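Local coordinates for protein polyketide synthase/nonribosomal peptide synthetase hybrid RzxB (Pseudomonas fluorescens, PDB 5IL6) that probably dehydrates beta-hydroxyacyl intermediates through its dehydratase domain, as part of a trans-AT polyketide synthase assembly line for rhizoxin, at residues H14-R19 with M56-Q61; G26-S31 with E98-L103. All blocks are in the same frame, centred on the assembly; numbering follows the deposited sequence.

Contact 1: residues H14-R19 with M56-Q61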
# COMPACT_ATOMS: atom_id res chain seq x y z
N HIS A 14 16.99 2.92 1.30
CA HIS A 14 15.87 2.01 1.33
C HIS A 14 15.54 1.68 -0.13
O HIS A 14 15.71 2.55 -0.99
CB HIS A 14 14.67 2.65 2.04
CG HIS A 14 13.52 1.72 2.26
ND1 HIS A 14 12.56 1.49 1.30
CD2 HIS A 14 13.16 0.98 3.34
CE1 HIS A 14 11.66 0.64 1.77
NE2 HIS A 14 12.01 0.32 3.00
N PRO A 15 15.10 0.47 -0.45
CA PRO A 15 14.82 0.16 -1.86
C PRO A 15 13.86 1.14 -2.53
O PRO A 15 13.94 1.32 -3.75
CB PRO A 15 14.22 -1.25 -1.80
CG PRO A 15 14.76 -1.84 -0.55
CD PRO A 15 14.98 -0.72 0.42
N LEU A 16 12.97 1.77 -1.77
CA LEU A 16 12.01 2.73 -2.32
C LEU A 16 12.28 4.16 -1.89
O LEU A 16 11.51 5.06 -2.24
CB LEU A 16 10.58 2.34 -1.90
CG LEU A 16 9.96 1.10 -2.54
CD1 LEU A 16 8.55 0.90 -1.99
CD2 LEU A 16 9.95 1.18 -4.05
N LEU A 17 13.36 4.41 -1.14
CA LEU A 17 13.72 5.76 -0.70
C LEU A 17 15.23 5.85 -0.91
O LEU A 17 16.02 5.47 -0.05
CB LEU A 17 13.33 6.00 0.75
CG LEU A 17 13.31 7.46 1.20
CD1 LEU A 17 12.03 8.13 0.72
CD2 LEU A 17 13.45 7.56 2.70
N HIS A 18 15.62 6.36 -2.08
CA HIS A 18 17.00 6.20 -2.54
C HIS A 18 17.96 7.17 -1.87
O HIS A 18 19.03 6.76 -1.41
CB HIS A 18 17.05 6.36 -4.06
CG HIS A 18 16.26 5.34 -4.81
ND1 HIS A 18 15.99 5.44 -6.16
CD2 HIS A 18 15.69 4.18 -4.40
CE1 HIS A 18 15.29 4.39 -6.54
NE2 HIS A 18 15.09 3.61 -5.49
N ARG A 19 17.61 8.45 -1.81
CA ARG A 19 18.59 9.47 -1.47
C ARG A 19 17.98 10.55 -0.58
O ARG A 19 16.81 10.92 -0.73
CB ARG A 19 19.17 10.11 -2.73
CG ARG A 19 20.10 9.17 -3.50
CD ARG A 19 19.90 9.27 -5.00
NE ARG A 19 20.70 8.26 -5.71
CZ ARG A 19 20.20 7.28 -6.46
NH1 ARG A 19 18.90 7.14 -6.64
NH2 ARG A 19 21.03 6.42 -7.04
N MET A 56 3.81 3.83 -2.15
CA MET A 56 3.95 5.15 -1.55
C MET A 56 3.80 5.08 -0.03
O MET A 56 4.46 5.84 0.69
CB MET A 56 2.92 6.10 -2.15
CG MET A 56 3.14 6.33 -3.63
SD MET A 56 2.09 7.61 -4.33
CE MET A 56 2.17 7.18 -6.07
N ILE A 57 2.98 4.16 0.47
CA ILE A 57 2.90 3.95 1.92
C ILE A 57 4.25 3.48 2.45
O ILE A 57 4.72 3.95 3.49
CB ILE A 57 1.78 2.94 2.25
CG1 ILE A 57 0.41 3.57 1.99
CG2 ILE A 57 1.90 2.44 3.69
CD1 ILE A 57 -0.75 2.59 2.09
N VAL A 58 4.87 2.53 1.75
CA VAL A 58 6.18 2.04 2.18
C VAL A 58 7.21 3.16 2.14
O VAL A 58 8.09 3.24 3.01
CB VAL A 58 6.60 0.85 1.30
CG1 VAL A 58 8.04 0.43 1.60
CG2 VAL A 58 5.65 -0.33 1.50
N MET A 59 7.12 4.03 1.14
CA MET A 59 8.06 5.14 1.06
C MET A 59 7.90 6.08 2.25
O MET A 59 8.90 6.58 2.79
CB MET A 59 7.84 5.89 -0.25
CG MET A 59 8.85 6.99 -0.54
SD MET A 59 8.55 7.82 -2.12
CE MET A 59 8.03 6.44 -3.15
N ILE A 60 6.67 6.33 2.67
CA ILE A 60 6.44 7.16 3.86
C ILE A 60 7.02 6.48 5.09
O ILE A 60 7.67 7.13 5.92
CB ILE A 60 4.94 7.44 4.03
CG1 ILE A 60 4.43 8.27 2.84
CG2 ILE A 60 4.68 8.18 5.34
CD1 ILE A 60 2.92 8.44 2.80
N GLN A 61 6.80 5.17 5.22
CA GLN A 61 7.34 4.44 6.37
C GLN A 61 8.86 4.49 6.38
O GLN A 61 9.47 4.70 7.44
CB GLN A 61 6.84 2.99 6.34
CG GLN A 61 5.34 2.86 6.54
CD GLN A 61 4.81 1.47 6.21
OE1 GLN A 61 5.46 0.71 5.50
NE2 GLN A 61 3.64 1.15 6.74

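Contact 2: residues G26-S31 with E98-L103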
# COMPACT_ATOMS: atom_id res chain seq x y z
N GLY A 26 13.86 22.13 4.24
CA GLY A 26 13.31 21.08 5.07
C GLY A 26 13.78 19.70 4.67
O GLY A 26 14.51 19.54 3.69
N LEU A 27 13.36 18.68 5.43
CA LEU A 27 13.73 17.31 5.11
C LEU A 27 13.06 16.88 3.81
O LEU A 27 11.88 17.16 3.56
CB LEU A 27 13.33 16.38 6.25
CG LEU A 27 14.04 16.64 7.58
CD1 LEU A 27 13.54 15.68 8.64
CD2 LEU A 27 15.56 16.54 7.44
N ARG A 28 13.83 16.20 2.96
CA ARG A 28 13.35 15.82 1.64
C ARG A 28 14.15 14.63 1.14
O ARG A 28 15.34 14.50 1.44
CB ARG A 28 13.45 16.99 0.67
CG ARG A 28 12.82 16.75 -0.69
CD ARG A 28 12.80 18.04 -1.49
NE ARG A 28 14.11 18.69 -1.44
CZ ARG A 28 14.90 18.93 -2.49
NH1 ARG A 28 14.54 18.60 -3.72
NH2 ARG A 28 16.07 19.53 -2.29
N TYR A 29 13.49 13.79 0.35
CA TYR A 29 14.07 12.55 -0.14
C TYR A 29 13.73 12.39 -1.61
O TYR A 29 12.74 12.93 -2.10
CB TYR A 29 13.57 11.35 0.67
CG TYR A 29 13.70 11.55 2.16
CD1 TYR A 29 12.71 12.21 2.88
CD2 TYR A 29 14.82 11.10 2.85
CE1 TYR A 29 12.82 12.41 4.24
CE2 TYR A 29 14.94 11.30 4.21
CZ TYR A 29 13.94 11.96 4.90
OH TYR A 29 14.05 12.16 6.26
N LEU A 30 14.57 11.64 -2.32
CA LEU A 30 14.44 11.48 -3.76
C LEU A 30 14.73 10.04 -4.14
O LEU A 30 15.74 9.47 -3.73
CB LEU A 30 15.40 12.43 -4.50
CG LEU A 30 15.62 12.20 -5.99
CD1 LEU A 30 14.31 12.19 -6.76
CD2 LEU A 30 16.55 13.28 -6.54
N SER A 31 13.81 9.45 -4.91
CA SER A 31 14.03 8.16 -5.56
C SER A 31 13.85 8.34 -7.06
O SER A 31 12.93 9.02 -7.51
CB SER A 31 13.07 7.10 -5.03
OG SER A 31 13.08 7.06 -3.62
N GLU A 98 11.87 10.60 -11.40
CA GLU A 98 12.21 11.17 -10.09
C GLU A 98 10.93 11.42 -9.29
O GLU A 98 10.03 12.13 -9.75
CB GLU A 98 13.00 12.46 -10.26
CG GLU A 98 14.37 12.26 -10.89
CD GLU A 98 15.15 13.55 -11.04
OE1 GLU A 98 14.51 14.62 -11.20
OE2 GLU A 98 16.39 13.51 -11.02
N LEU A 99 10.88 10.85 -8.09
CA LEU A 99 9.76 11.02 -7.17
C LEU A 99 10.30 11.57 -5.86
O LEU A 99 11.15 10.93 -5.22
CB LEU A 99 9.03 9.69 -6.96
CG LEU A 99 7.62 9.73 -6.35
CD1 LEU A 99 6.68 10.60 -7.15
CD2 LEU A 99 7.08 8.32 -6.27
N PHE A 100 9.81 12.73 -5.45
CA PHE A 100 10.26 13.41 -4.25
C PHE A 100 9.29 13.18 -3.10
O PHE A 100 8.09 13.04 -3.30
CB PHE A 100 10.39 14.91 -4.51
CG PHE A 100 11.42 15.27 -5.54
CD1 PHE A 100 11.10 15.25 -6.88
CD2 PHE A 100 12.70 15.62 -5.16
CE1 PHE A 100 12.05 15.58 -7.84
CE2 PHE A 100 13.65 15.95 -6.10
CZ PHE A 100 13.32 15.93 -7.44
N LEU A 101 9.84 13.13 -1.89
CA LEU A 101 9.05 13.05 -0.66
C LEU A 101 9.51 14.15 0.28
O LEU A 101 10.69 14.20 0.64
CB LEU A 101 9.18 11.68 0.01
CG LEU A 101 8.29 11.43 1.24
CD1 LEU A 101 7.99 9.95 1.38
CD2 LEU A 101 8.91 11.96 2.53
N GLU A 102 8.58 15.03 0.66
CA GLU A 102 8.86 16.11 1.60
C GLU A 102 8.28 15.77 2.96
O GLU A 102 7.12 15.35 3.05
CB GLU A 102 8.30 17.44 1.10
CG GLU A 102 9.22 18.18 0.15
CD GLU A 102 8.59 19.45 -0.40
OE1 GLU A 102 7.57 19.91 0.16
OE2 GLU A 102 9.13 20.00 -1.39
N LEU A 103 9.08 15.96 4.01
CA LEU A 103 8.69 15.64 5.37
C LEU A 103 8.88 16.87 6.24
O LEU A 103 9.98 17.42 6.31
CB LEU A 103 9.52 14.47 5.91
CG LEU A 103 8.98 13.66 7.09
CD1 LEU A 103 9.83 12.42 7.28
CD2 LEU A 103 8.95 14.48 8.38
O HOH W 1 11.46 19.26 7.46

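Contact 1: residues H14-R19 with M56-Q61
The carbonyl oxygen of Leu-16 sits against the side chain of Met-59 and accepts a hydrogen bond from the hydroxyl of Ser-31, an atom held twice, since OG of Ser-31 also accepts one from the backbone N of His-18. Met-59 approaches with its chain: CG lies 3.7 Å from Leu-16 O. The chain runs extended as far as SD, then bends at chi3 (-38°), which sets CE 3.9 Å from Leu-16 O. A buried carbonyl is thus satisfied by one polar partner and flanked by the CG methylene and the thioether end of Met-59. Next along the chain, Leu-17 crosses Met-59 at about a right angle, its CD1 reaching CG of Met-59 at 3.6 Å. A type I turn from His-14 to Leu-17, closed by Leu-17 N to His-14 O at 3.0 Å, brings His-14, Leu-16 and Leu-17 to the same side, toward the helix. That helix, 53-67, is the long central one of the N-terminal hotdog in the dehydratase double hotdog fold. Its Ile-57 and Ile-60 pack on strand 77-85, while Val-58 and Met-59 receive the loop. Val-58 takes two neighbours on one methyl: CG1 is 3.6 Å from CE1 of the His-14 ring, approached obliquely, and 3.7 Å from CD1 of Leu-16. Both side chains cross that of Val-58 at about a right angle. The His-14 ring is brought there with CG anti to the backbone N (chi1 -173°), and its rotation is fixed on the loop side by the backbone N of Leu-16, which donates to ND1 of His-14 over 3.1 Å, from 20° out of the ring plane. Pro-15 CD lies over one face of that ring, and Phe-200 meets it with its plane nearly perpendicular.

Contact 2: residues G26-S31 with E98-L103
Arg-28 and Phe-100 lie side by side and point the same way, the guanidinium and ring planes only 14° apart, with NH1 of Arg-28 3.7 Å from CE2 of Phe-100 in an oblique approach. The arginine chain is extended to CD, CG anti to the backbone N (chi1 -173°), then bends at chi3 (48°). Leu-30 runs alongside the same ring and sets its CD1 methyl over one face, 3.9 Å from the ring centroid of Phe-100, a CH-pi contact. Glu-102 also lies beside Arg-28 but meets it through aliphatic carbons, CD of Arg-28 to CG of Glu-102 at 3.9 Å; NH2 of Arg-28 forms a salt bridge with Asp-23. An alanine at Arg-28 would probably leave Asp-23 without its mate and open a gap between the Phe-100 ring and Glu-102. On the other face of this antiparallel hotdog strand pair, Tyr-29 turns its ring edge to Leu-101 O and Leu-103 CB, and its CD1 touches CD2 of Leu-101 at 3.8 Å. Backbone bonds such as Tyr-29 N to Leu-101 O, 2.8 Å, hold the register, so the Arg-28 face can stay polar and partly exposed while Tyr-29 and Leu-101 are buried against helix 53-67.

Overall arrangement
Contact 1 is a buried loop-to-helix contact, whereas contact 2, about 10 Å away between centres, pairs two strands nearer the outside of the fold. Both involve helix 53-67: the loop 14-19 rests on it directly, and Tyr-29 and Leu-101 of the strand pair pack on it as well, Leu-101 against Met-59. The chemistry differs accordingly, with no hydrogen bond across the segments in contact 1 and five backbone bonds across contact 2, whose outer face adds charged groups. Besides the Ser-31 hydroxyl, a probable hydrogen bond between Arg-19 O and Leu-30 N ties the two, joining segment 14-19, including the start of strand 19-20, to strand 27-32.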